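Local coordinates for uncharacterized protein (Parabacteroides merdae, PDB 4MXN), which is of unknown function but, as a putative family 28 glycosyl hydrolase, probably cleaves glycosidic bonds in polysaccharides, at residues Arg39-Ala44 / Gly54-Tyr59; Leu84-Val87 / Asp92-Gly95; Pro88-Phe93 / Glu131-Lys136; Ile124-Ser129 / Tyr146-Ile151; Val172-Lys177 / Val207-Cys212. One frame throughout, in Å; residues are numbered along the deposited sequence. Where two conformers were deposited one is given.

Contact 1: Arg39-Ala44 / Gly54-Tyr59; sequences RSIQRA and GRLIFY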
# COMPACT_ATOMS: atom_id res chain seq x y z
N ARG A 39 11.71 9.96 -5.12
CA ARG A 39 13.05 9.55 -5.50
C ARG A 39 13.97 9.34 -4.29
O ARG A 39 14.77 8.39 -4.30
CB ARG A 39 13.66 10.55 -6.49
CG ARG A 39 12.96 10.52 -7.88
CD ARG A 39 13.35 9.32 -8.73
NE ARG A 39 14.74 9.44 -9.15
CZ ARG A 39 15.12 9.90 -10.33
NH1 ARG A 39 14.21 10.21 -11.25
NH2 ARG A 39 16.41 10.03 -10.62
N SER A 40 13.85 10.18 -3.24
CA SER A 40 14.71 10.03 -2.06
C SER A 40 14.29 8.81 -1.24
O SER A 40 15.17 8.10 -0.72
CB SER A 40 14.72 11.30 -1.21
OG SER A 40 15.23 12.39 -1.95
N ILE A 41 12.97 8.53 -1.15
CA ILE A 41 12.49 7.32 -0.45
C ILE A 41 12.99 6.09 -1.22
O ILE A 41 13.51 5.16 -0.61
CB ILE A 41 10.93 7.30 -0.30
CG1 ILE A 41 10.43 8.43 0.62
CG2 ILE A 41 10.47 5.91 0.21
CD1 ILE A 41 8.90 8.72 0.54
N GLN A 42 12.84 6.10 -2.58
CA GLN A 42 13.28 4.99 -3.41
C GLN A 42 14.77 4.72 -3.23
O GLN A 42 15.17 3.55 -3.13
CB GLN A 42 12.97 5.23 -4.90
CG GLN A 42 13.16 3.97 -5.76
CD GLN A 42 12.25 2.87 -5.27
OE1 GLN A 42 11.03 3.03 -5.24
NE2 GLN A 42 12.82 1.76 -4.79
N ARG A 43 15.59 5.78 -3.24
CA ARG A 43 17.04 5.63 -3.07
C ARG A 43 17.36 5.06 -1.67
O ARG A 43 18.24 4.20 -1.54
CB ARG A 43 17.77 6.96 -3.33
CG ARG A 43 19.30 6.83 -3.22
CD ARG A 43 19.96 6.00 -4.33
NE ARG A 43 19.88 6.64 -5.64
CZ ARG A 43 20.93 7.00 -6.39
NH1 ARG A 43 22.16 6.79 -5.96
NH2 ARG A 43 20.74 7.57 -7.57
N ALA A 44 16.61 5.50 -0.64
CA ALA A 44 16.81 4.96 0.71
C ALA A 44 16.50 3.45 0.73
O ALA A 44 17.31 2.67 1.23
CB ALA A 44 15.94 5.71 1.71
N GLY A 54 17.13 -4.09 6.22
CA GLY A 54 16.86 -3.29 7.41
C GLY A 54 15.54 -2.57 7.30
O GLY A 54 14.69 -2.94 6.49
N ARG A 55 15.35 -1.53 8.12
CA ARG A 55 14.08 -0.81 8.15
C ARG A 55 14.23 0.68 7.87
O ARG A 55 15.17 1.31 8.33
CB ARG A 55 13.37 -1.02 9.50
CG ARG A 55 13.21 -2.50 9.90
CD ARG A 55 12.28 -2.71 11.09
NE ARG A 55 12.77 -2.04 12.29
CZ ARG A 55 12.15 -2.04 13.46
NH1 ARG A 55 10.99 -2.68 13.61
NH2 ARG A 55 12.67 -1.40 14.50
N LEU A 56 13.30 1.22 7.05
CA LEU A 56 13.23 2.65 6.77
C LEU A 56 12.14 3.23 7.66
O LEU A 56 10.98 2.84 7.54
CB LEU A 56 12.95 2.93 5.28
CG LEU A 56 13.05 4.39 4.83
CD1 LEU A 56 14.42 5.03 5.16
CD2 LEU A 56 12.76 4.51 3.35
N ILE A 57 12.53 4.14 8.59
CA ILE A 57 11.61 4.68 9.60
C ILE A 57 11.14 6.09 9.30
O ILE A 57 11.95 7.02 9.24
CB ILE A 57 12.26 4.64 11.02
CG1 ILE A 57 13.02 3.32 11.36
CG2 ILE A 57 11.26 5.07 12.14
CD1 ILE A 57 12.23 2.03 11.43
N PHE A 58 9.82 6.25 9.21
CA PHE A 58 9.12 7.54 9.06
C PHE A 58 8.61 7.86 10.45
O PHE A 58 7.67 7.19 10.90
CB PHE A 58 7.98 7.44 8.01
CG PHE A 58 8.41 7.23 6.58
CD1 PHE A 58 8.80 5.97 6.13
CD2 PHE A 58 8.39 8.28 5.67
CE1 PHE A 58 9.21 5.79 4.80
CE2 PHE A 58 8.79 8.09 4.34
CZ PHE A 58 9.19 6.83 3.92
N TYR A 59 9.26 8.77 11.20
CA TYR A 59 8.88 8.91 12.61
C TYR A 59 7.67 9.80 12.91
O TYR A 59 6.86 9.38 13.74
CB TYR A 59 10.07 9.34 13.50
CG TYR A 59 10.34 8.36 14.62
CD1 TYR A 59 9.29 7.85 15.40
CD2 TYR A 59 11.63 7.92 14.90
CE1 TYR A 59 9.53 6.92 16.42
CE2 TYR A 59 11.88 6.99 15.92
CZ TYR A 59 10.82 6.51 16.68
OH TYR A 59 11.06 5.60 17.70
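Ile41 and Ala44, one helical turn apart, meet Leu56 and Phe58 of the neighbouring strand through apolar contacts alone. The helix 39-44 runs nearly antiparallel to strand 54-58: the short axes approach to 10.4 Å at an angle of 154°. Of the aliphatic contacts, the one at Ala44 is the shorter. Its CB sits against both methyls of Leu56, 3.8 Å from CD2 and the same distance from CD1; the CA atoms of Ala44 and Leu56 are 7.4 Å apart. CG2 of Ile41 then reaches Leu56 CD2 at 4.1 Å.

The aliphatic-aromatic contact joins Ile41 to Phe58. With CG1 of Ile41 lying opposite the carbonyl carbon (chi1 -66°), the CG1-CD1 branch crosses Phe58 at about a right angle and brings CD1 to the ring edge, in its plane and 3.9 Å from Phe58 CE2. Ile41 CG1 also lies 3.9 Å from Phe58 CZ. The Phe58 ring also takes part in an edge-to-face pair with Tyr63. Trimming Ile41 to an alanine would probably open a gap beside the Phe58 rim and leave Leu56 CD2 with less cover.

Strand 21-23, helix 38-50 and strand 54-58 follow one another in the chain with the two strands parallel, and this helix lying over the first coils is consistent with the N-terminal cap of a right-handed parallel beta-helix, as in family 28 hydrolases.

Contact 2: Leu84-Val87 / Asp92-Gly95; sequences LVAV and DFKG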
# COMPACT_ATOMS: atom_id res chain seq x y z
N LEU A 84 2.04 8.85 5.30
CA LEU A 84 2.59 8.74 3.94
C LEU A 84 1.43 9.19 3.02
O LEU A 84 0.38 8.53 3.01
CB LEU A 84 3.06 7.29 3.68
CG LEU A 84 4.00 7.08 2.50
CD1 LEU A 84 5.32 7.90 2.66
CD2 LEU A 84 4.32 5.61 2.32
N VAL A 85 1.53 10.37 2.40
CA VAL A 85 0.39 10.91 1.64
C VAL A 85 0.64 10.89 0.12
O VAL A 85 1.69 11.28 -0.36
CB VAL A 85 -0.06 12.32 2.16
CG1 VAL A 85 1.10 13.31 2.28
CG2 VAL A 85 -1.19 12.91 1.33
N ALA A 86 -0.34 10.41 -0.61
CA ALA A 86 -0.30 10.38 -2.07
C ALA A 86 -0.33 11.79 -2.66
O ALA A 86 -1.17 12.61 -2.29
CB ALA A 86 -1.48 9.59 -2.60
N VAL A 87 0.57 12.05 -3.61
CA VAL A 87 0.57 13.29 -4.40
C VAL A 87 -0.61 13.19 -5.40
O VAL A 87 -0.81 12.11 -5.94
CB VAL A 87 1.95 13.49 -5.10
CG1 VAL A 87 2.28 12.37 -6.08
CG2 VAL A 87 2.03 14.86 -5.77
N ASP A 92 2.82 10.45 -11.35
CA ASP A 92 3.76 10.17 -10.26
C ASP A 92 3.53 8.75 -9.65
O ASP A 92 4.24 8.37 -8.72
CB ASP A 92 3.67 11.25 -9.17
CG ASP A 92 4.42 12.51 -9.57
OD1 ASP A 92 5.65 12.49 -9.52
OD2 ASP A 92 3.78 13.46 -10.00
N PHE A 93 2.61 7.97 -10.23
CA PHE A 93 2.37 6.59 -9.83
C PHE A 93 2.87 5.64 -10.97
O PHE A 93 3.16 6.11 -12.07
CB PHE A 93 0.88 6.35 -9.45
CG PHE A 93 0.48 7.22 -8.28
CD1 PHE A 93 0.98 6.96 -7.00
CD2 PHE A 93 -0.31 8.35 -8.46
CE1 PHE A 93 0.70 7.83 -5.93
CE2 PHE A 93 -0.60 9.21 -7.38
CZ PHE A 93 -0.09 8.94 -6.13
N LYS A 94 3.04 4.35 -10.67
CA LYS A 94 3.55 3.29 -11.57
C LYS A 94 2.75 3.14 -12.90
O LYS A 94 3.37 2.92 -13.95
CB LYS A 94 3.57 1.95 -10.82
N GLY A 95 1.43 3.26 -12.86
CA GLY A 95 0.60 3.18 -14.07
C GLY A 95 0.16 1.78 -14.47
O GLY A 95 0.31 0.83 -13.70
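Torsions at Val87 and Phe93 set the meeting of the two segments. At Val87, chi1 of 62° puts CG1 between the backbone N and the carbonyl carbon and so directs that methyl at Asp92, whose CB lies 3.6 Å away. At Phe93, CG stands opposite its own carbonyl carbon (chi1 -61°), which brings the ring edge to the end of strand 82-86.

The ring rim then meets the backbone: Val87 O lies near the ring plane, 3.2 Å from Phe93 CE2, with Phe93 CZ almost as close. Ala86 CB approaches obliquely, 3.8 Å from Phe93 CZ. On the side of the ring where Ala86 CB lies, Val126 of helix 123-136 and Pro148 also pack on Phe93, which places it where the strand end, the loop and the helix converge. Asp92 gives the contact its methylene, while its OD2 accepts a hydrogen bond from Ser89 OG through the anti lone pair.

No hydrogen bond crosses between 84-87 and 92-95. The turn-back is therefore closed by apolar packing, to which the weakly positive C-H rim of Phe93 directed at a carbonyl oxygen probably adds a modest electrostatic attraction.

Contact 3: Pro88-Phe93 / Glu131-Lys136; sequences PSVYDF and EEQLQK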
# COMPACT_ATOMS: atom_id res chain seq x y z
N PRO A 88 -1.43 14.25 -5.63
CA PRO A 88 -2.60 14.10 -6.53
C PRO A 88 -2.18 14.25 -7.99
O PRO A 88 -2.56 15.22 -8.65
CB PRO A 88 -3.53 15.23 -6.08
CG PRO A 88 -2.64 16.28 -5.52
CD PRO A 88 -1.39 15.59 -5.00
N SER A 89 -1.35 13.30 -8.47
CA SER A 89 -0.73 13.38 -9.78
C SER A 89 -0.62 11.98 -10.38
O SER A 89 0.21 11.16 -9.93
CB SER A 89 0.64 14.04 -9.64
OG SER A 89 1.36 14.10 -10.86
N VAL A 90 -1.43 11.71 -11.43
CA VAL A 90 -1.50 10.39 -12.10
C VAL A 90 -0.11 9.90 -12.56
O VAL A 90 0.21 8.73 -12.36
CB VAL A 90 -2.52 10.35 -13.28
CG1 VAL A 90 -2.28 11.47 -14.32
CG2 VAL A 90 -2.57 8.98 -13.96
N TYR A 91 0.71 10.80 -13.13
CA TYR A 91 2.02 10.44 -13.69
C TYR A 91 3.10 10.15 -12.62
O TYR A 91 4.15 9.59 -12.96
CB TYR A 91 2.49 11.51 -14.67
CG TYR A 91 1.53 11.68 -15.84
CD1 TYR A 91 0.93 10.58 -16.44
CD2 TYR A 91 1.18 12.95 -16.30
CE1 TYR A 91 0.02 10.73 -17.49
CE2 TYR A 91 0.31 13.12 -17.37
CZ TYR A 91 -0.27 12.00 -17.97
OH TYR A 91 -1.11 12.14 -19.05
N ASP A 92 2.82 10.45 -11.35
CA ASP A 92 3.76 10.17 -10.26
C ASP A 92 3.53 8.75 -9.65
O ASP A 92 4.24 8.37 -8.72
CB ASP A 92 3.67 11.25 -9.17
CG ASP A 92 4.42 12.51 -9.57
OD1 ASP A 92 5.65 12.49 -9.52
OD2 ASP A 92 3.78 13.46 -10.00
N PHE A 93 2.61 7.97 -10.23
CA PHE A 93 2.37 6.59 -9.83
C PHE A 93 2.87 5.64 -10.97
O PHE A 93 3.16 6.11 -12.07
CB PHE A 93 0.88 6.35 -9.45
CG PHE A 93 0.48 7.22 -8.28
CD1 PHE A 93 0.98 6.96 -7.00
CD2 PHE A 93 -0.31 8.35 -8.46
CE1 PHE A 93 0.70 7.83 -5.93
CE2 PHE A 93 -0.60 9.21 -7.38
CZ PHE A 93 -0.09 8.94 -6.13
N GLU A 131 -8.72 11.29 -14.28
CA GLU A 131 -9.88 11.68 -15.09
C GLU A 131 -9.50 12.75 -16.12
O GLU A 131 -9.84 12.61 -17.29
CB GLU A 131 -11.01 12.23 -14.19
CG GLU A 131 -11.85 11.19 -13.46
CD GLU A 131 -12.57 11.69 -12.21
OE1 GLU A 131 -13.18 12.78 -12.26
OE2 GLU A 131 -12.54 10.97 -11.18
N GLU A 132 -8.78 13.80 -15.67
CA GLU A 132 -8.35 14.93 -16.50
C GLU A 132 -7.47 14.47 -17.67
O GLU A 132 -7.69 14.92 -18.80
CB GLU A 132 -7.59 15.96 -15.66
CG GLU A 132 -8.51 16.88 -14.87
CD GLU A 132 -7.87 17.60 -13.70
OE1 GLU A 132 -6.65 17.86 -13.75
OE2 GLU A 132 -8.61 17.92 -12.73
N GLN A 133 -6.51 13.56 -17.41
CA GLN A 133 -5.61 13.09 -18.46
C GLN A 133 -6.35 12.19 -19.44
O GLN A 133 -6.09 12.29 -20.64
CB GLN A 133 -4.34 12.45 -17.88
CG GLN A 133 -3.48 13.45 -17.11
CD GLN A 133 -3.08 14.63 -17.95
OE1 GLN A 133 -2.43 14.49 -19.00
NE2 GLN A 133 -3.54 15.81 -17.55
N LEU A 134 -7.32 11.36 -18.96
CA LEU A 134 -8.17 10.53 -19.83
C LEU A 134 -9.03 11.40 -20.76
O LEU A 134 -9.11 11.11 -21.96
CB LEU A 134 -9.10 9.61 -19.02
CG LEU A 134 -8.48 8.40 -18.35
CD1 LEU A 134 -9.48 7.76 -17.38
CD2 LEU A 134 -8.00 7.38 -19.38
N GLN A 135 -9.67 12.46 -20.21
CA GLN A 135 -10.55 13.35 -20.96
C GLN A 135 -9.78 14.11 -22.06
O GLN A 135 -10.33 14.33 -23.13
CB GLN A 135 -11.27 14.34 -20.02
CG GLN A 135 -12.45 13.73 -19.25
CD GLN A 135 -13.00 14.64 -18.16
OE1 GLN A 135 -12.28 15.47 -17.57
NE2 GLN A 135 -14.26 14.47 -17.82
N LYS A 136 -8.48 14.43 -21.82
CA LYS A 136 -7.60 15.12 -22.78
C LYS A 136 -7.04 14.13 -23.81
O LYS A 136 -6.46 14.55 -24.81
CB LYS A 136 -6.46 15.84 -22.04
CG LYS A 136 -6.90 17.17 -21.47
CD LYS A 136 -6.02 17.59 -20.33
CE LYS A 136 -6.54 18.83 -19.63
NZ LYS A 136 -7.66 18.51 -18.69
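Tyr91 and Gln133 reach across from loop to helix, and their conformations shape the contact. Tyr91 CG stands anti to its carbonyl carbon (chi1 -60°), which brings the hydroxyl end to the helix. The Gln133 chain leaves the helix with CG opposite the carbonyl carbon and bends at chi2, laying its methylenes beside the Tyr91 hydroxyl: Gln133 CG is 3.3 Å from Tyr91 OH. The same bend presents OE1 to the hydroxyl, which donates a hydrogen bond of 2.7 Å from Tyr91 OH to Gln133 OE1. OE1 meets the ring at its edge, near its plane. The donor approaches at 112° to the C=O bond, tilted out of the carbonyl plane, while the ring and amide planes stand 73° apart. Gln133 OE1 also bonds His138 ND1, so two partners grip this oxygen.

Val90 packs against both through one methyl. Its CG1 touches Gln133 CG at 3.6 Å and also lies over the centre of the Tyr91 ring, 3.9 Å above its plane. With an alanine in place of Gln133, the Tyr91 hydroxyl and His138 ND1 would probably be left without this shared acceptor, and Val90 CG1 would lose its contact with Gln133 CG.

Residues 90-92 form a 3-10 turn, tied at Val90 N to Ser129 OG. The arrangement is consistent with a loop leaving a coil of a parallel beta-helix to rest on helix 123-136, outside the coils.

Contact 4: Ile124-Ser129 / Tyr146-Ile151; sequences IAVRAS and YAPALI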
# COMPACT_ATOMS: atom_id res chain seq x y z
N ILE A 124 -10.11 11.28 -4.05
CA ILE A 124 -10.83 12.22 -4.91
C ILE A 124 -9.83 13.02 -5.77
O ILE A 124 -9.98 13.05 -6.99
CB ILE A 124 -11.82 13.14 -4.13
CG1 ILE A 124 -12.95 12.25 -3.50
CG2 ILE A 124 -12.38 14.30 -5.02
CD1 ILE A 124 -14.10 12.92 -2.86
N ALA A 125 -8.82 13.62 -5.15
CA ALA A 125 -7.82 14.42 -5.86
C ALA A 125 -6.96 13.58 -6.82
O ALA A 125 -6.69 14.04 -7.93
CB ALA A 125 -6.93 15.15 -4.87
N VAL A 126 -6.58 12.35 -6.42
CA VAL A 126 -5.78 11.44 -7.27
C VAL A 126 -6.62 10.99 -8.49
O VAL A 126 -6.13 11.04 -9.62
CB VAL A 126 -5.20 10.24 -6.46
CG1 VAL A 126 -4.66 9.16 -7.38
CG2 VAL A 126 -4.13 10.70 -5.48
N ARG A 127 -7.87 10.55 -8.25
CA ARG A 127 -8.76 10.11 -9.35
C ARG A 127 -9.12 11.26 -10.31
O ARG A 127 -9.24 11.02 -11.51
CB ARG A 127 -10.04 9.44 -8.81
CG ARG A 127 -9.74 8.09 -8.15
CD ARG A 127 -10.98 7.45 -7.53
NE ARG A 127 -11.92 6.97 -8.53
CZ ARG A 127 -11.91 5.76 -9.06
NH1 ARG A 127 -10.99 4.88 -8.69
NH2 ARG A 127 -12.81 5.42 -9.97
N ALA A 128 -9.23 12.50 -9.79
CA ALA A 128 -9.54 13.68 -10.64
C ALA A 128 -8.37 13.96 -11.59
O ALA A 128 -8.59 14.37 -12.73
CB ALA A 128 -9.83 14.90 -9.77
N SER A 129 -7.12 13.72 -11.11
CA SER A 129 -5.92 13.87 -11.92
C SER A 129 -5.95 12.84 -13.07
O SER A 129 -5.72 13.20 -14.23
CB SER A 129 -4.67 13.72 -11.05
OG SER A 129 -3.50 13.70 -11.84
N TYR A 146 -5.43 3.34 -13.96
CA TYR A 146 -4.34 4.21 -13.50
C TYR A 146 -4.36 4.56 -12.01
O TYR A 146 -3.32 4.92 -11.45
CB TYR A 146 -4.37 5.52 -14.32
CG TYR A 146 -4.20 5.27 -15.80
CD1 TYR A 146 -2.93 5.21 -16.38
CD2 TYR A 146 -5.30 5.05 -16.63
CE1 TYR A 146 -2.76 4.93 -17.73
CE2 TYR A 146 -5.14 4.76 -17.98
CZ TYR A 146 -3.87 4.71 -18.53
OH TYR A 146 -3.72 4.46 -19.87
N ALA A 147 -5.54 4.54 -11.39
CA ALA A 147 -5.66 4.89 -9.98
C ALA A 147 -4.89 3.87 -9.11
O ALA A 147 -5.08 2.66 -9.29
CB ALA A 147 -7.12 4.97 -9.58
N PRO A 148 -3.95 4.33 -8.26
CA PRO A 148 -3.15 3.38 -7.50
C PRO A 148 -3.84 2.82 -6.28
O PRO A 148 -4.64 3.48 -5.61
CB PRO A 148 -1.94 4.21 -7.07
CG PRO A 148 -2.46 5.59 -6.93
CD PRO A 148 -3.52 5.72 -8.00
N ALA A 149 -3.46 1.59 -5.95
CA ALA A 149 -3.82 0.96 -4.70
C ALA A 149 -2.93 1.57 -3.62
O ALA A 149 -2.00 2.32 -3.94
CB ALA A 149 -3.58 -0.55 -4.81
N LEU A 150 -3.20 1.29 -2.34
CA LEU A 150 -2.28 1.81 -1.31
C LEU A 150 -1.07 0.88 -1.22
O LEU A 150 0.06 1.37 -1.18
CB LEU A 150 -2.97 1.97 0.04
CG LEU A 150 -4.06 3.03 0.08
CD1 LEU A 150 -4.85 2.95 1.36
CD2 LEU A 150 -3.52 4.42 -0.05
N ILE A 151 -1.32 -0.44 -1.26
CA ILE A 151 -0.32 -1.51 -1.23
C ILE A 151 -0.62 -2.53 -2.33
O ILE A 151 -1.78 -2.94 -2.48
CB ILE A 151 -0.30 -2.19 0.18
CG1 ILE A 151 0.30 -1.27 1.26
CG2 ILE A 151 0.34 -3.57 0.16
CD1 ILE A 151 -0.09 -1.78 2.74
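Val126 and Pro148 make the tight half of this contact, Arg127 and Ala147 the looser half. CG1 of Val126 is 3.7 Å from CD of Pro148, the only apolar pair joining the two segments. Val126 sends this methyl out opposite its backbone N (chi1 167°), toward the proline, where it meets CD; the two side chains cross obliquely. Both residues are buried, and Phe93 also contacts Pro148, with 3.6 Å between Phe93 CG and Pro148 CG. The proline thus meets a helix methyl at CD and an aromatic ring at CG.

The loop belongs to a re-entry into the coils. Residues 147-149 follow the short helix 143-146 and lead back to the parallel beta-helix, and the chain turns a corner at Leu150 before strand 151-154, where Ile151 pairs by backbone hydrogen bonds with Ala173 and Ile175 of the next coil. Helix 123-136 therefore packs on the loop that re-enters the coil stack.

Toward the looser side the backbones come closest, with 6.1 Å between the CA atoms of Arg127 and Ala147, yet the side chains touch lightly. Arg127 bends at chi3 (71°), which brings NH1 past Ala147 CB obliquely at 4.0 Å. That nitrogen is committed to another partner, the carbonyl oxygen of Ala170, and lies near Arg196 NH1, a like charge that is probably unfavourable unless offset by other groups. Arg127 is only partly buried, in contrast to Val126, Ala147 and Pro148.

Contact 5: Val172-Lys177 / Val207-Cys212; sequences VAEIYK and VKMTDC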
# COMPACT_ATOMS: atom_id res chain seq x y z
N VAL A 172 -8.14 0.04 -4.86
CA VAL A 172 -8.32 -0.98 -3.82
C VAL A 172 -7.25 -0.65 -2.77
O VAL A 172 -6.23 -0.07 -3.13
CB VAL A 172 -8.22 -2.42 -4.43
CG1 VAL A 172 -8.10 -3.51 -3.37
CG2 VAL A 172 -9.43 -2.71 -5.33
N ALA A 173 -7.49 -0.92 -1.48
CA ALA A 173 -6.45 -0.59 -0.49
C ALA A 173 -5.24 -1.54 -0.60
O ALA A 173 -4.10 -1.08 -0.59
CB ALA A 173 -7.02 -0.64 0.91
N GLU A 174 -5.49 -2.86 -0.70
CA GLU A 174 -4.44 -3.88 -0.71
C GLU A 174 -4.64 -4.86 -1.82
O GLU A 174 -5.74 -5.39 -1.97
CB GLU A 174 -4.45 -4.69 0.60
CG GLU A 174 -4.23 -3.96 1.91
CD GLU A 174 -4.65 -4.79 3.12
OE1 GLU A 174 -3.99 -5.80 3.43
OE2 GLU A 174 -5.68 -4.44 3.74
N ILE A 175 -3.56 -5.18 -2.55
CA ILE A 175 -3.61 -6.18 -3.63
C ILE A 175 -2.51 -7.19 -3.39
O ILE A 175 -1.35 -6.80 -3.23
CB ILE A 175 -3.51 -5.55 -5.04
CG1 ILE A 175 -4.69 -4.57 -5.34
CG2 ILE A 175 -3.42 -6.67 -6.14
CD1 ILE A 175 -4.49 -3.77 -6.59
N TYR A 176 -2.88 -8.48 -3.32
CA TYR A 176 -1.92 -9.59 -3.15
C TYR A 176 -2.14 -10.53 -4.31
O TYR A 176 -3.24 -11.08 -4.47
CB TYR A 176 -2.06 -10.29 -1.78
CG TYR A 176 -1.94 -9.32 -0.62
CD1 TYR A 176 -0.70 -8.81 -0.24
CD2 TYR A 176 -3.07 -8.89 0.07
CE1 TYR A 176 -0.59 -7.88 0.80
CE2 TYR A 176 -2.97 -7.96 1.10
CZ TYR A 176 -1.73 -7.46 1.47
OH TYR A 176 -1.63 -6.54 2.48
N LYS A 177 -1.13 -10.62 -5.18
CA LYS A 177 -1.20 -11.43 -6.38
C LYS A 177 -0.01 -12.37 -6.45
O LYS A 177 1.12 -11.89 -6.42
CB LYS A 177 -1.27 -10.53 -7.63
CG LYS A 177 -1.40 -11.31 -8.93
CD LYS A 177 -1.61 -10.41 -10.14
CE LYS A 177 -1.59 -11.21 -11.43
NZ LYS A 177 -2.70 -12.20 -11.52
N VAL A 207 -1.80 -17.10 3.23
CA VAL A 207 -2.15 -15.73 3.59
C VAL A 207 -2.85 -15.80 4.92
O VAL A 207 -3.93 -16.41 5.02
CB VAL A 207 -2.95 -14.94 2.52
CG1 VAL A 207 -3.26 -13.51 2.99
CG2 VAL A 207 -2.22 -14.91 1.17
N LYS A 208 -2.22 -15.22 5.96
CA LYS A 208 -2.81 -15.22 7.29
C LYS A 208 -3.16 -13.80 7.66
O LYS A 208 -2.27 -12.98 7.86
CB LYS A 208 -1.88 -15.87 8.34
CG LYS A 208 -1.65 -17.36 8.16
CD LYS A 208 -1.06 -17.94 9.44
CE LYS A 208 -0.74 -19.41 9.34
NZ LYS A 208 -0.57 -20.02 10.69
N MSE A 209 -4.47 -13.52 7.76
CA MSE A 209 -4.96 -12.19 8.12
C MSE A 209 -5.59 -12.26 9.51
O MSE A 209 -6.51 -13.06 9.71
CB MSE A 209 -5.95 -11.68 7.06
CG MSE A 209 -6.15 -10.18 7.13
SE MSE A 209 -6.99 -9.38 5.57
CE MSE A 209 -5.60 -9.66 4.25
N THR A 210 -5.07 -11.46 10.46
CA THR A 210 -5.52 -11.47 11.86
C THR A 210 -5.75 -10.06 12.41
O THR A 210 -4.94 -9.16 12.19
CB THR A 210 -4.46 -12.20 12.71
OG1 THR A 210 -4.11 -13.42 12.05
CG2 THR A 210 -4.93 -12.52 14.14
N ASP A 211 -6.86 -9.89 13.15
CA ASP A 211 -7.24 -8.64 13.84
C ASP A 211 -7.29 -7.44 12.89
O ASP A 211 -6.85 -6.34 13.22
CB ASP A 211 -6.26 -8.34 15.01
CG ASP A 211 -6.26 -9.42 16.07
OD1 ASP A 211 -7.34 -9.92 16.40
OD2 ASP A 211 -5.17 -9.80 16.51
N CYS A 212 -7.85 -7.66 11.71
CA CYS A 212 -7.97 -6.56 10.76
C CYS A 212 -9.36 -5.95 10.83
O CYS A 212 -10.34 -6.67 11.03
CB CYS A 212 -7.61 -7.03 9.36
SG CYS A 212 -5.86 -7.47 9.21
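The backbones of 172-177 and 207-212, whose side chains Glu174, Tyr176 and Met209 meet, stay well apart: the nearest CA atoms, Tyr176 and Val207, are 9.1 Å from each other and no hydrogen bond crosses between the segments. All three side chains set out toward the facing segment, and the contact is made by their ends.

Met209, modelled as selenomethionine in one of two deposited conformers, is the reaching residue. Its chain is extended through chi1 and chi2 and then bends at chi3 (-67°), which turns the terminal methyl CE toward the other two groups. In the conformer given, CE lies 4.3 Å from Glu174 OE1 and 4.4 Å from Tyr176 CE2, approaching the ring obliquely; both distances speak for loose contact, and resting on one conformer they are tentative.

Strands 174-177 and 205-210 belong to different strand stacks of the parallel beta-helix, and this contact spans its interior, with Ile199 of strand 199-202 touching both Glu174 and Met209. Val184 lies against Glu174 and Tyr176, while Phe232 packs on Met209 from the following coil.

What gives the 174-177 side its shape is a bond within that strand. The hydroxyl of Tyr176 donates to Glu174, OH to OE1 at 2.6 Å, and the oxygen sits at the ring edge, in the ring plane, using its anti lone pair. Glu174 and Tyr176 are two positions apart and so project to the same face of the strand. The bond satisfies OE1 of a buried carboxylate and is likely to hold the hydroxyl end of the tyrosine in place.

Contacts 1, 4 and 5 are buried, whereas contacts 2 and 3 are partly buried, at the loop that leaves strand 82-86. Contacts 2 and 3 share Asp92 and Phe93, and contacts 3 and 4 both use helix 123-136; contact 2 also packs against contact 4, their centres 8 Å apart. Contact 1 touches contact 2 through Leu84 CD1, 3.9 Å from Phe58 CE2, and stands with it across the chain's centre from contact 5. Chemistry follows place: contacts 1, 2 and 4 rest on apolar or light packing, contact 3 at the rim adds a hydrogen bond between its segments, and contact 5 keeps its polar pair within one strand.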